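Local coordinates for microbial serine proteinases; subtilisin (Bacillus subtilis, PDB 2GKO), which probably hydrolyses peptide bonds as a cold-adapted, calcium-binding subtilisin, a serine protease of the subtilase family, at residues Ala243-Gly247 / Thr248-Ser252; Thr6-Gly9 / Ile10-Tyr14; Asn193-Asn197 / Gly198-Val202. All coordinates share one frame; numbering follows the deposited sequence.

Overall arrangement
From the N terminus, contact 2 comes first, closing the opening turns of helix 8-14. Contact 3 follows as a hairpin that extends the main sheet, strand 199-202 pairing with both 194-196 and 186-192. Contact 1 is last, where strand 242-245 runs into helix 248-265. The three lie in series; none nests in or crosses another. Contacts 2 and 3 touch directly: Trp8 packs on Asn193 and Tyr200, and Ala12 CB packs against Tyr200 OH. Contact 1 keeps about 6 Å from contact 2 between nearest atoms, yet helix 248-265 reaches helix 8-14 through His254, which touches Ile10 and Ile13. The centres of contacts 1 and 3 are about 17 Å apart.

Contact 1: Ala243-Gly247 / Thr248-Ser252; sequences ATISG and TSMAS. With PMS (phenylmethanesulfonic acid), chain G.
Ile245 and Met250 make the apolar part of this contact, their side chains crossing at about a right angle where strand 242-245 gives way to helix 248-265. The end of Ile245 does the touching: Ile245 CD1 lies 3.5 Å from Met250 CE, tight for two methyl carbons. Its CG1 sits between the backbone N and carbonyl carbon (chi1 52°), which swings CD1 toward Met250 CE and the PMS phenyl ring. The bend of Met250 at chi2 brings SD to 3.6 Å from Gly247 N, and the turn at chi3 sets CE against Ile245 CD1. His74 of helix 71-80 touches both side chains.

One backbone bond closes the turn into the helix: Met250 N to Gly247 O, 2.9 Å. Gly247 to Ala251 spell Gly-Thr-Ser-Met-Ala, the subtilase signature around the nucleophilic serine, and Ser249 lies at the N-terminal end of the helix. Gly247 has no side chain, and a CB there would run into the sulfonyl oxygen O1S of the bound inhibitor as well as crowd Met250 SD.

Covalent and polar bonds hold the inhibitor. Ser249 OG is joined to PMS S (1.7 Å), as expected of a serine protease sulfonylated at its active site. Ser249 N also donates to PMS O1S, 2.9 Å away with an N-H...O angle of 142°; together with the hydrogen bond from Asn168 ND2 to the sulfonyl group, this is consistent with the subtilisin oxyanion hole. Thr248 OG1, bonded to Asn168 OD1, probably orients that amide. The nearby helix N terminus would probably assist in stabilising negative charge on O1S. The phenyl ring lies against the apolar pair, Ile245 CD1 being 3.6 Å from PMS C4 and Met250 CE 3.7 Å from PMS C5.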
# COMPACT_ATOMS: atom_id res chain seq x y z
N ALA A 243 3.35 12.82 11.04
CA ALA A 243 1.94 12.79 11.39
C ALA A 243 1.54 11.38 11.72
O ALA A 243 2.11 10.41 11.24
CB ALA A 243 1.08 13.28 10.21
N THR A 244 0.54 11.26 12.58
CA THR A 244 -0.04 9.99 12.93
C THR A 244 -1.52 9.92 12.58
O THR A 244 -2.31 10.69 13.10
CB THR A 244 0.09 9.77 14.43
OG1 THR A 244 1.49 9.84 14.81
CG2 THR A 244 -0.37 8.36 14.81
N ILE A 245 -1.88 9.01 11.69
CA ILE A 245 -3.25 8.85 11.21
C ILE A 245 -3.63 7.37 11.07
O ILE A 245 -2.77 6.50 11.11
CB ILE A 245 -3.46 9.60 9.86
CG1 ILE A 245 -2.40 9.23 8.82
CG2 ILE A 245 -3.53 11.09 10.10
CD1 ILE A 245 -2.71 9.75 7.41
N SER A 246 -4.91 7.11 10.85
CA SER A 246 -5.44 5.76 10.71
C SER A 246 -6.24 5.62 9.43
O SER A 246 -7.01 6.49 9.09
CB SER A 246 -6.41 5.44 11.84
OG SER A 246 -5.79 5.58 13.09
N GLY A 247 -6.09 4.48 8.77
CA GLY A 247 -6.87 4.18 7.57
C GLY A 247 -6.35 2.94 6.90
O GLY A 247 -5.21 2.54 7.11
N THR A 248 -7.17 2.31 6.07
CA THR A 248 -6.63 1.24 5.23
C THR A 248 -5.60 1.82 4.25
O THR A 248 -4.77 1.10 3.74
CB THR A 248 -7.72 0.46 4.47
OG1 THR A 248 -8.58 1.36 3.75
CG2 THR A 248 -8.59 -0.33 5.44
N SER A 249 -5.64 3.14 4.05
CA SER A 249 -4.59 3.86 3.30
C SER A 249 -3.22 3.69 3.91
O SER A 249 -2.23 3.81 3.19
CB SER A 249 -4.89 5.35 3.27
OG SER A 249 -5.87 5.61 2.28
N MET A 250 -3.17 3.48 5.23
CA MET A 250 -1.91 3.31 5.96
C MET A 250 -1.43 1.86 5.89
O MET A 250 -0.22 1.60 5.91
CB MET A 250 -2.10 3.72 7.43
CG MET A 250 -2.15 5.23 7.70
SD MET A 250 -3.51 6.16 6.88
CE MET A 250 -2.63 6.85 5.47
N ALA A 251 -2.37 0.94 5.78
CA ALA A 251 -2.08 -0.50 5.70
C ALA A 251 -1.50 -0.86 4.35
O ALA A 251 -0.54 -1.62 4.27
CB ALA A 251 -3.36 -1.31 5.97
N SER A 252 -2.11 -0.34 3.29
CA SER A 252 -1.68 -0.62 1.94
C SER A 252 -0.16 -0.45 1.74
O SER A 252 0.46 -1.37 1.23
CB SER A 252 -2.50 0.23 0.95
OG SER A 252 -2.24 -0.15 -0.40
C PMS G . -7.80 7.17 2.46
S PMS G . -7.55 5.52 2.56
C1 PMS G . -7.07 7.97 3.54
C2 PMS G . -7.68 8.26 4.76
C3 PMS G . -7.01 9.01 5.73
C4 PMS G . -5.74 9.50 5.46
C5 PMS G . -5.13 9.25 4.23
C6 PMS G . -5.81 8.49 3.28
O2S PMS G . -8.44 4.90 1.60
O1S PMS G . -7.70 5.17 3.97

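Contact 2: Thr6-Gly9 / Ile10-Tyr14; sequences TPWG and IKAIY
Lys11 reaches back along the chain to grip Thr6 at the start of helix 8-14, where Pro7 is the N-cap residue. Its NZ donates to Thr6 O at 2.6 Å, lying in the carbonyl plane, and to Thr6 OG1 at 2.9 Å. The lysine chain runs extended to CE, and the final bend (chi4 84°) swings NZ over the pair of oxygens, so that one ammonium group is shared by both. Thr6 OG1 is also hydrogen-bonded to Leu19 O. A leucine in place of Lys11 would probably leave Thr6 O without this donor and the buried Thr6 less firmly held beside the helix.

The first carbonyls of the helix are met by the expected amides. Pro7 O takes Lys11 N at 3.0 Å, nearly straight at 171°, and a weak second bond from Ile10 N. Trp8 O accepts Ala12 N at 2.7 Å, and Gly9 O accepts Ile13 N at 2.9 Å. The Trp8 indole N-H is satisfied elsewhere, by Ala231 O.

Pro7 CD lies 3.9 Å from Ile10 CG1, the two side chains side by side and pointing the same way, and Ala12 CB approaches the Trp8 ring obliquely, 4.0 Å from Trp8 CE3.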
# COMPACT_ATOMS: atom_id res chain seq x y z
N THR A 6 11.20 3.32 14.18
CA THR A 6 10.42 2.19 13.70
C THR A 6 9.09 2.18 14.43
O THR A 6 8.96 1.68 15.55
CB THR A 6 11.17 0.88 13.88
OG1 THR A 6 11.60 0.78 15.25
CG2 THR A 6 12.45 0.92 13.04
N PRO A 7 8.11 2.82 13.83
CA PRO A 7 6.74 2.78 14.33
C PRO A 7 6.18 1.39 14.58
O PRO A 7 6.68 0.39 14.04
CB PRO A 7 5.97 3.46 13.19
CG PRO A 7 6.94 4.45 12.68
CD PRO A 7 8.22 3.71 12.65
N TRP A 8 5.12 1.31 15.37
CA TRP A 8 4.59 -0.00 15.77
C TRP A 8 4.29 -0.90 14.60
O TRP A 8 4.56 -2.10 14.61
CB TRP A 8 3.35 0.13 16.69
CG TRP A 8 2.04 0.35 15.98
CD1 TRP A 8 1.42 1.54 15.76
CD2 TRP A 8 1.18 -0.66 15.42
NE1 TRP A 8 0.23 1.34 15.09
CE2 TRP A 8 0.07 0.00 14.85
CE3 TRP A 8 1.25 -2.06 15.32
CZ2 TRP A 8 -0.96 -0.69 14.22
CZ3 TRP A 8 0.23 -2.75 14.68
CH2 TRP A 8 -0.88 -2.05 14.14
N GLY A 9 3.77 -0.34 13.51
CA GLY A 9 3.43 -1.17 12.38
C GLY A 9 4.64 -1.70 11.61
O GLY A 9 4.58 -2.78 11.03
N ILE A 10 5.73 -0.93 11.62
CA ILE A 10 7.00 -1.37 11.04
C ILE A 10 7.54 -2.53 11.87
O ILE A 10 7.88 -3.56 11.33
CB ILE A 10 8.01 -0.21 10.93
CG1 ILE A 10 7.48 0.90 9.99
CG2 ILE A 10 9.35 -0.69 10.45
CD1 ILE A 10 7.01 0.44 8.63
N LYS A 11 7.59 -2.34 13.18
CA LYS A 11 8.02 -3.41 14.09
C LYS A 11 7.12 -4.61 13.93
O LYS A 11 7.58 -5.74 13.91
CB LYS A 11 8.04 -2.93 15.53
CG LYS A 11 9.10 -1.89 15.84
CD LYS A 11 9.22 -1.70 17.37
CE LYS A 11 10.39 -0.82 17.77
NZ LYS A 11 10.07 0.63 17.71
N ALA A 12 5.81 -4.39 13.80
CA ALA A 12 4.88 -5.51 13.63
C ALA A 12 5.09 -6.30 12.36
O ALA A 12 5.17 -7.52 12.38
CB ALA A 12 3.45 -5.03 13.72
N ILE A 13 5.21 -5.62 11.23
CA ILE A 13 5.41 -6.35 9.99
C ILE A 13 6.83 -6.98 9.91
O ILE A 13 7.00 -7.99 9.25
CB ILE A 13 5.03 -5.47 8.74
CG1 ILE A 13 4.79 -6.34 7.52
CG2 ILE A 13 6.05 -4.40 8.43
CD1 ILE A 13 4.01 -5.61 6.40
N TYR A 14 7.81 -6.39 10.60
CA TYR A 14 9.17 -6.94 10.68
C TYR A 14 9.23 -8.04 11.73
O TYR A 14 10.19 -8.84 11.73
CB TYR A 14 10.21 -5.85 11.00
CG TYR A 14 10.86 -5.35 9.75
CD1 TYR A 14 12.12 -5.78 9.37
CD2 TYR A 14 10.17 -4.51 8.88
CE1 TYR A 14 12.70 -5.35 8.17
CE2 TYR A 14 10.73 -4.08 7.69
CZ TYR A 14 12.00 -4.50 7.34
OH TYR A 14 12.55 -4.08 6.16

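Contact 3: Asn193-Asn197 / Gly198-Val202; sequences NTIQN and GTYRV
Ile195 and Tyr200 face each other as a non-hydrogen-bonded antiparallel pair and Gln196 and Thr199 as a hydrogen-bonded one, while the short strands diverge to 107° between their directions. Together they make a tight beta hairpin closed by a type I' turn from Gln196 to Thr199. Gln196 N donates to Thr199 O at 2.8 Å and Thr199 N to Gln196 O at 3.1 Å. With the backbone angles of Gly198, any CB would jam against Asn197 O, and only glycine fits easily.

On the Ile195 side of the hairpin, CD1 of that residue sits over the centre of the Tyr200 ring, 3.7 Å from the centroid and 9° off the normal, a CH-pi contact. On the other, Gln196 and Arg201 run side by side. In both, CG is anti to the backbone N, which carries the two chains out together until Arg201 NE donates to Gln196 OE1 at 3.1 Å, the oxygen lying in the guanidinium plane. NE stands above the plane of the Gln196 carbonyl, the amide and guanidinium planes being nearly perpendicular. Arg201 NH1 makes salt bridges with Glu192 and Asp204. Thr199 OG1 is hydrogen-bonded to Leu288 N, next to calcium ligand Ile287.

At the edge of the tyrosine ring, Asn193 OD1 comes 3.6 Å from Tyr200 CE1, and one water bridges this oxygen and Tyr200 OH, 2.6 Å from each.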
# COMPACT_ATOMS: atom_id res chain seq x y z
N ASN A 193 -3.15 -1.81 16.87
CA ASN A 193 -2.12 -2.30 17.79
C ASN A 193 -2.75 -2.88 19.04
O ASN A 193 -2.51 -2.39 20.16
CB ASN A 193 -1.13 -1.20 18.14
CG ASN A 193 0.14 -1.74 18.77
OD1 ASN A 193 0.37 -2.98 18.80
ND2 ASN A 193 0.98 -0.84 19.23
N THR A 194 -3.55 -3.90 18.82
CA THR A 194 -4.25 -4.64 19.86
C THR A 194 -4.12 -6.12 19.53
O THR A 194 -4.38 -6.55 18.41
CB THR A 194 -5.75 -4.25 19.90
OG1 THR A 194 -5.88 -2.87 20.22
CG2 THR A 194 -6.47 -5.01 21.04
N ILE A 195 -3.69 -6.90 20.53
CA ILE A 195 -3.63 -8.33 20.39
C ILE A 195 -4.87 -8.91 21.05
O ILE A 195 -5.18 -8.59 22.18
CB ILE A 195 -2.35 -8.86 21.08
CG1 ILE A 195 -1.11 -8.26 20.41
CG2 ILE A 195 -2.32 -10.38 21.01
CD1 ILE A 195 -0.88 -8.71 18.99
N GLN A 196 -5.60 -9.72 20.30
CA GLN A 196 -6.83 -10.34 20.75
C GLN A 196 -6.93 -11.70 20.06
O GLN A 196 -6.61 -11.84 18.89
CB GLN A 196 -7.99 -9.42 20.42
CG GLN A 196 -9.39 -9.92 20.74
CD GLN A 196 -10.42 -8.82 20.48
OE1 GLN A 196 -11.05 -8.79 19.43
NE2 GLN A 196 -10.52 -7.88 21.41
N ASN A 197 -7.32 -12.73 20.82
CA ASN A 197 -7.29 -14.11 20.33
C ASN A 197 -5.91 -14.50 19.78
O ASN A 197 -5.80 -15.31 18.87
CB ASN A 197 -8.39 -14.37 19.30
CG ASN A 197 -9.78 -13.97 19.81
OD1 ASN A 197 -10.06 -14.04 21.01
ND2 ASN A 197 -10.65 -13.55 18.89
N GLY A 198 -4.86 -13.89 20.34
CA GLY A 198 -3.49 -14.22 20.00
C GLY A 198 -2.89 -13.50 18.81
O GLY A 198 -1.71 -13.66 18.51
N THR A 199 -3.69 -12.68 18.14
CA THR A 199 -3.22 -12.02 16.92
C THR A 199 -3.53 -10.55 17.00
O THR A 199 -4.32 -10.11 17.82
CB THR A 199 -3.88 -12.63 15.63
OG1 THR A 199 -5.24 -12.16 15.50
CG2 THR A 199 -4.01 -14.17 15.67
N TYR A 200 -2.91 -9.78 16.11
CA TYR A 200 -3.37 -8.41 15.90
C TYR A 200 -4.84 -8.42 15.49
O TYR A 200 -5.33 -9.38 14.87
CB TYR A 200 -2.51 -7.73 14.85
CG TYR A 200 -1.15 -7.35 15.39
CD1 TYR A 200 -1.01 -6.26 16.22
CD2 TYR A 200 -0.03 -8.11 15.09
CE1 TYR A 200 0.22 -5.91 16.72
CE2 TYR A 200 1.20 -7.77 15.59
CZ TYR A 200 1.33 -6.68 16.41
OH TYR A 200 2.57 -6.33 16.92
N ARG A 201 -5.53 -7.33 15.81
CA ARG A 201 -6.97 -7.24 15.60
C ARG A 201 -7.23 -6.33 14.39
O ARG A 201 -6.58 -5.31 14.24
CB ARG A 201 -7.61 -6.65 16.84
CG ARG A 201 -9.11 -6.52 16.79
CD ARG A 201 -9.70 -6.01 18.06
NE ARG A 201 -11.16 -6.06 18.05
CZ ARG A 201 -11.96 -5.13 17.55
NH1 ARG A 201 -11.48 -4.01 17.00
NH2 ARG A 201 -13.26 -5.33 17.58
N VAL A 202 -8.19 -6.72 13.56
CA VAL A 202 -8.64 -5.86 12.46
C VAL A 202 -9.39 -4.69 13.07
O VAL A 202 -10.26 -4.88 13.92
CB VAL A 202 -9.56 -6.58 11.47
CG1 VAL A 202 -9.95 -5.64 10.32
CG2 VAL A 202 -8.90 -7.85 10.91
O HOH W 1 2.69 -4.20 18.48